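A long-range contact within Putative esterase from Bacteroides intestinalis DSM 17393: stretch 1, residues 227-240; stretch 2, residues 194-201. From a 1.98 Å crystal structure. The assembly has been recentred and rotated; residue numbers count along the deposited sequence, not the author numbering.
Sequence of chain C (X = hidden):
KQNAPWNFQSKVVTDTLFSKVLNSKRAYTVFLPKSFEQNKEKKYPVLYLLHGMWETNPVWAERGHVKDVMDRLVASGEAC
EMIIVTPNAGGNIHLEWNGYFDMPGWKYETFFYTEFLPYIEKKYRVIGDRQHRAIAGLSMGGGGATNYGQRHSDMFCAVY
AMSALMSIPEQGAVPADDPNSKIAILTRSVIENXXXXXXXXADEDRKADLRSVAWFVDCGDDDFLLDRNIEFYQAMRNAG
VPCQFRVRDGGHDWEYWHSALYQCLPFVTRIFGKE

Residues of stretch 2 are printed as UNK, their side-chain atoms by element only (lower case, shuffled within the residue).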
# COMPACT_ATOMS: atom_id res chain seq x y z
N ASP C 227 0.34 -16.79 17.03
CA ASP C 227 0.02 -18.22 17.00
C ASP C 227 -1.45 -18.50 17.33
O ASP C 227 -2.07 -19.36 16.71
CB ASP C 227 0.96 -18.99 17.93
CG ASP C 227 2.33 -19.22 17.31
OD1 ASP C 227 2.56 -18.77 16.16
OD2 ASP C 227 3.19 -19.86 17.97
N ARG C 228 -2.01 -17.77 18.30
CA ARG C 228 -3.42 -17.95 18.63
C ARG C 228 -4.36 -17.42 17.55
O ARG C 228 -5.46 -17.94 17.36
CB ARG C 228 -3.77 -17.28 19.96
CG ARG C 228 -3.11 -17.90 21.17
CD ARG C 228 -3.38 -19.38 21.26
NE ARG C 228 -3.02 -19.92 22.59
CZ ARG C 228 -2.62 -21.16 22.81
NH1 ARG C 228 -2.51 -22.02 21.80
NH2 ARG C 228 -2.31 -21.55 24.04
N ASN C 229 -3.95 -16.35 16.88
CA ASN C 229 -4.79 -15.79 15.81
C ASN C 229 -4.79 -16.74 14.62
O ASN C 229 -5.79 -16.87 13.92
CB ASN C 229 -4.31 -14.39 15.41
CG ASN C 229 -4.85 -13.32 16.31
OD1 ASN C 229 -6.01 -12.92 16.18
ND2 ASN C 229 -4.04 -12.89 17.28
N ILE C 230 -3.66 -17.41 14.42
CA ILE C 230 -3.55 -18.42 13.39
C ILE C 230 -4.51 -19.56 13.69
O ILE C 230 -5.22 -20.04 12.79
CB ILE C 230 -2.10 -18.94 13.26
CG1 ILE C 230 -1.23 -17.89 12.55
CG2 ILE C 230 -2.08 -20.27 12.53
CD1 ILE C 230 0.27 -18.23 12.51
N GLU C 231 -4.54 -20.01 14.94
CA GLU C 231 -5.44 -21.10 15.32
C GLU C 231 -6.89 -20.70 15.11
O GLU C 231 -7.72 -21.50 14.68
CB GLU C 231 -5.23 -21.51 16.79
CG GLU C 231 -3.88 -22.10 17.10
CD GLU C 231 -3.72 -22.31 18.61
OE1 GLU C 231 -4.72 -22.63 19.29
OE2 GLU C 231 -2.60 -22.13 19.11
N PHE C 232 -7.21 -19.46 15.45
CA PHE C 232 -8.56 -18.98 15.22
C PHE C 232 -8.90 -19.01 13.73
O PHE C 232 -9.96 -19.50 13.32
CB PHE C 232 -8.73 -17.56 15.76
CG PHE C 232 -10.06 -16.95 15.43
CD1 PHE C 232 -11.16 -17.15 16.25
CD2 PHE C 232 -10.21 -16.17 14.29
CE1 PHE C 232 -12.38 -16.58 15.94
CE2 PHE C 232 -11.42 -15.60 13.98
CZ PHE C 232 -12.51 -15.80 14.80
N TYR C 233 -7.99 -18.49 12.91
CA TYR C 233 -8.26 -18.45 11.47
C TYR C 233 -8.40 -19.87 10.91
O TYR C 233 -9.35 -20.17 10.19
CB TYR C 233 -7.16 -17.69 10.71
CG TYR C 233 -7.44 -17.71 9.22
CD1 TYR C 233 -8.62 -17.17 8.72
CD2 TYR C 233 -6.55 -18.30 8.33
CE1 TYR C 233 -8.90 -17.20 7.36
CE2 TYR C 233 -6.82 -18.33 6.97
CZ TYR C 233 -8.00 -17.79 6.50
OH TYR C 233 -8.27 -17.83 5.15
N GLN C 234 -7.45 -20.75 11.25
CA GLN C 234 -7.51 -22.13 10.80
C GLN C 234 -8.84 -22.80 11.20
O GLN C 234 -9.47 -23.46 10.37
CB GLN C 234 -6.31 -22.92 11.33
CG GLN C 234 -5.00 -22.54 10.61
CD GLN C 234 -3.77 -23.17 11.22
OE1 GLN C 234 -3.69 -23.37 12.44
NE2 GLN C 234 -2.79 -23.49 10.37
N ALA C 235 -9.28 -22.59 12.44
CA ALA C 235 -10.58 -23.13 12.87
C ALA C 235 -11.74 -22.57 12.04
O ALA C 235 -12.64 -23.31 11.64
CB ALA C 235 -10.81 -22.86 14.35
N MET C 236 -11.73 -21.26 11.80
CA MET C 236 -12.76 -20.63 10.98
C MET C 236 -12.79 -21.22 9.56
O MET C 236 -13.83 -21.67 9.08
CB MET C 236 -12.53 -19.12 10.91
CG MET C 236 -12.81 -18.38 12.21
SD MET C 236 -14.57 -18.20 12.52
CE MET C 236 -14.94 -16.72 11.57
N ARG C 237 -11.64 -21.20 8.90
CA ARG C 237 -11.51 -21.72 7.54
C ARG C 237 -11.95 -23.18 7.48
O ARG C 237 -12.75 -23.55 6.63
CB ARG C 237 -10.07 -21.57 7.05
CG ARG C 237 -9.84 -21.88 5.58
CD ARG C 237 -8.36 -22.16 5.35
NE ARG C 237 -7.91 -23.23 6.24
CZ ARG C 237 -6.64 -23.48 6.54
NH1 ARG C 237 -5.67 -22.74 6.02
NH2 ARG C 237 -6.33 -24.47 7.36
N ASN C 238 -11.44 -23.99 8.40
CA ASN C 238 -11.77 -25.41 8.42
C ASN C 238 -13.24 -25.66 8.67
O ASN C 238 -13.77 -26.71 8.30
CB ASN C 238 -10.95 -26.15 9.47
CG ASN C 238 -9.46 -26.18 9.14
OD1 ASN C 238 -9.07 -25.97 7.99
ND2 ASN C 238 -8.63 -26.44 10.15
N ALA C 239 -13.90 -24.69 9.30
CA ALA C 239 -15.31 -24.80 9.62
C ALA C 239 -16.18 -24.23 8.50
O ALA C 239 -17.41 -24.28 8.58
CB ALA C 239 -15.60 -24.09 10.93
N GLY C 240 -15.55 -23.68 7.47
CA GLY C 240 -16.30 -23.10 6.36
C GLY C 240 -16.99 -21.81 6.74
O GLY C 240 -18.09 -21.53 6.28
N UNK C 194 -12.68 -18.59 25.36
CA UNK C 194 -11.74 -18.73 24.26
C UNK C 194 -12.45 -18.56 22.92
O UNK C 194 -13.47 -19.20 22.66
c UNK C 194 -11.04 -20.09 24.31
o UNK C 194 -10.25 -20.30 23.15
N UNK C 195 -11.91 -17.68 22.09
CA UNK C 195 -12.49 -17.42 20.77
C UNK C 195 -12.23 -18.61 19.89
O UNK C 195 -13.05 -18.96 19.05
c UNK C 195 -11.90 -16.14 20.16
s UNK C 195 -12.38 -14.64 21.06
N UNK C 196 -11.07 -19.23 20.08
CA UNK C 196 -10.69 -20.41 19.33
C UNK C 196 -11.60 -21.58 19.68
O UNK C 196 -12.20 -22.18 18.79
c UNK C 196 -8.30 -19.63 19.21
c UNK C 196 -9.23 -20.79 19.61
c UNK C 196 -8.86 -22.07 18.86
N UNK C 197 -11.73 -21.88 20.97
CA UNK C 197 -12.57 -22.99 21.41
C UNK C 197 -14.00 -22.83 20.90
O UNK C 197 -14.63 -23.81 20.51
c UNK C 197 -12.59 -23.11 22.95
c UNK C 197 -13.57 -24.34 24.97
c UNK C 197 -14.29 -23.22 25.70
c UNK C 197 -13.60 -24.14 23.45
n UNK C 197 -15.72 -23.05 25.23
N UNK C 198 -14.49 -21.60 20.90
CA UNK C 198 -15.87 -21.33 20.50
C UNK C 198 -16.14 -21.82 19.08
O UNK C 198 -17.22 -22.35 18.80
c UNK C 198 -18.42 -19.51 21.69
c UNK C 198 -18.29 -19.38 19.31
c UNK C 198 -16.18 -19.84 20.60
c UNK C 198 -17.65 -19.56 20.53
c UNK C 198 -20.38 -19.08 20.41
c UNK C 198 -19.77 -19.26 21.63
o UNK C 198 -21.73 -18.83 20.35
c UNK C 198 -19.65 -19.13 19.25
N UNK C 199 -15.16 -21.64 18.20
CA UNK C 199 -15.29 -22.13 16.83
C UNK C 199 -15.05 -23.63 16.76
O UNK C 199 -15.78 -24.34 16.09
c UNK C 199 -14.49 -21.94 14.43
c UNK C 199 -14.32 -21.40 15.87
c UNK C 199 -14.58 -19.89 15.93
N UNK C 200 -14.03 -24.11 17.46
CA UNK C 200 -13.64 -25.52 17.41
C UNK C 200 -14.77 -26.47 17.81
O UNK C 200 -14.91 -27.55 17.25
c UNK C 200 -10.44 -26.23 15.81
c UNK C 200 -11.25 -24.91 18.06
c UNK C 200 -12.45 -25.79 18.31
s UNK C 200 -9.87 -25.88 17.48
N UNK C 201 -15.56 -26.05 18.80
CA UNK C 201 -16.62 -26.88 19.34
C UNK C 201 -17.96 -26.62 18.66
O UNK C 201 -18.99 -27.13 19.08
c UNK C 201 -17.35 -25.29 21.20
o UNK C 201 -17.80 -23.90 23.07
c UNK C 201 -17.25 -24.95 22.67
o UNK C 201 -16.62 -25.73 23.43
c UNK C 201 -16.76 -26.65 20.85

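Position 194 carries one carbon followed by one oxygen and touches nothing on stretch 1; the C–O pair without further branching makes it Ser194. Its role is local: it sits at the N-cap, and its OG accepts from the backbone N of residue 197 at 3.1 Å, with a nearly straight N-H...acceptor angle of 177°.

Position 195 has one carbon and then a sulfur. The CA-to-CB bond points toward stretch 1, and CB lies 4.1 Å from Phe232 CD1. One carbon before a terminal sulfur defines Cys195, whose backbone O also meets the ring edge, 3.8 Å from Phe232 CD1.

Position 196 shows three carbons, the first carrying the other two. One branch end lies 3.8 Å from Arg228 O and 4.0 Å from Phe232 CB. Branching at CB with no further atom gives Val196, and the branch concerned is CG2. Here the backbones come closest, the CA atoms of Phe232 and Val196 being 4.8 Å apart.

Position 197 has four carbons in a row ending in nitrogen. Its CA-to-CB bond points away from stretch 1, and the side chain makes no contact with it. This is Lys197.

Position 198 bears one carbon, then a six-carbon ring carrying an oxygen. Its CA-to-CB bond points sideways, and the side chain makes no contact with stretch 1. This is Tyr198.

Position 199 again has one carbon carrying two. Its CA-to-CB bond points toward stretch 1, and the two branch ends touch Ala235, Met236 and Phe232. It is therefore Val199. CG1 lies 3.8 Å from Ala235 CB and 3.6 Å from Ala235 O, while CG2 lies 3.8 Å from Met236 SD and 4.0 Å from Phe232 CE1.

Position 200 is an unbranched chain of two carbons, sulfur and carbon. CA-to-CB points sideways, but the terminal carbon reaches Ala235. This is Met200, with CE 3.7 Å from Ala235 CB.

Position 201 has three carbons, the third carrying two oxygens, and makes no contact with stretch 1. It is Glu201, whose OE2 lies 3.1 Å from Lys197 NZ, a salt bridge with a weak hydrogen bond.

The contact joins two helices at 17° between their N-to-C directions, with axes approaching to 8.9 Å. No hydrogen bond crosses it; 386 Å² is buried, summed over both sides, largely through apolar packing. Val196 and Val199, three residues apart and so roughly one turn, supply the largest covered areas of stretch 2, against Phe232 and Ala235, likewise three apart. Ala235 presents only a methyl, which touches both Val199 and Met200.

Stretch 2 (194-201) SCVKYVME
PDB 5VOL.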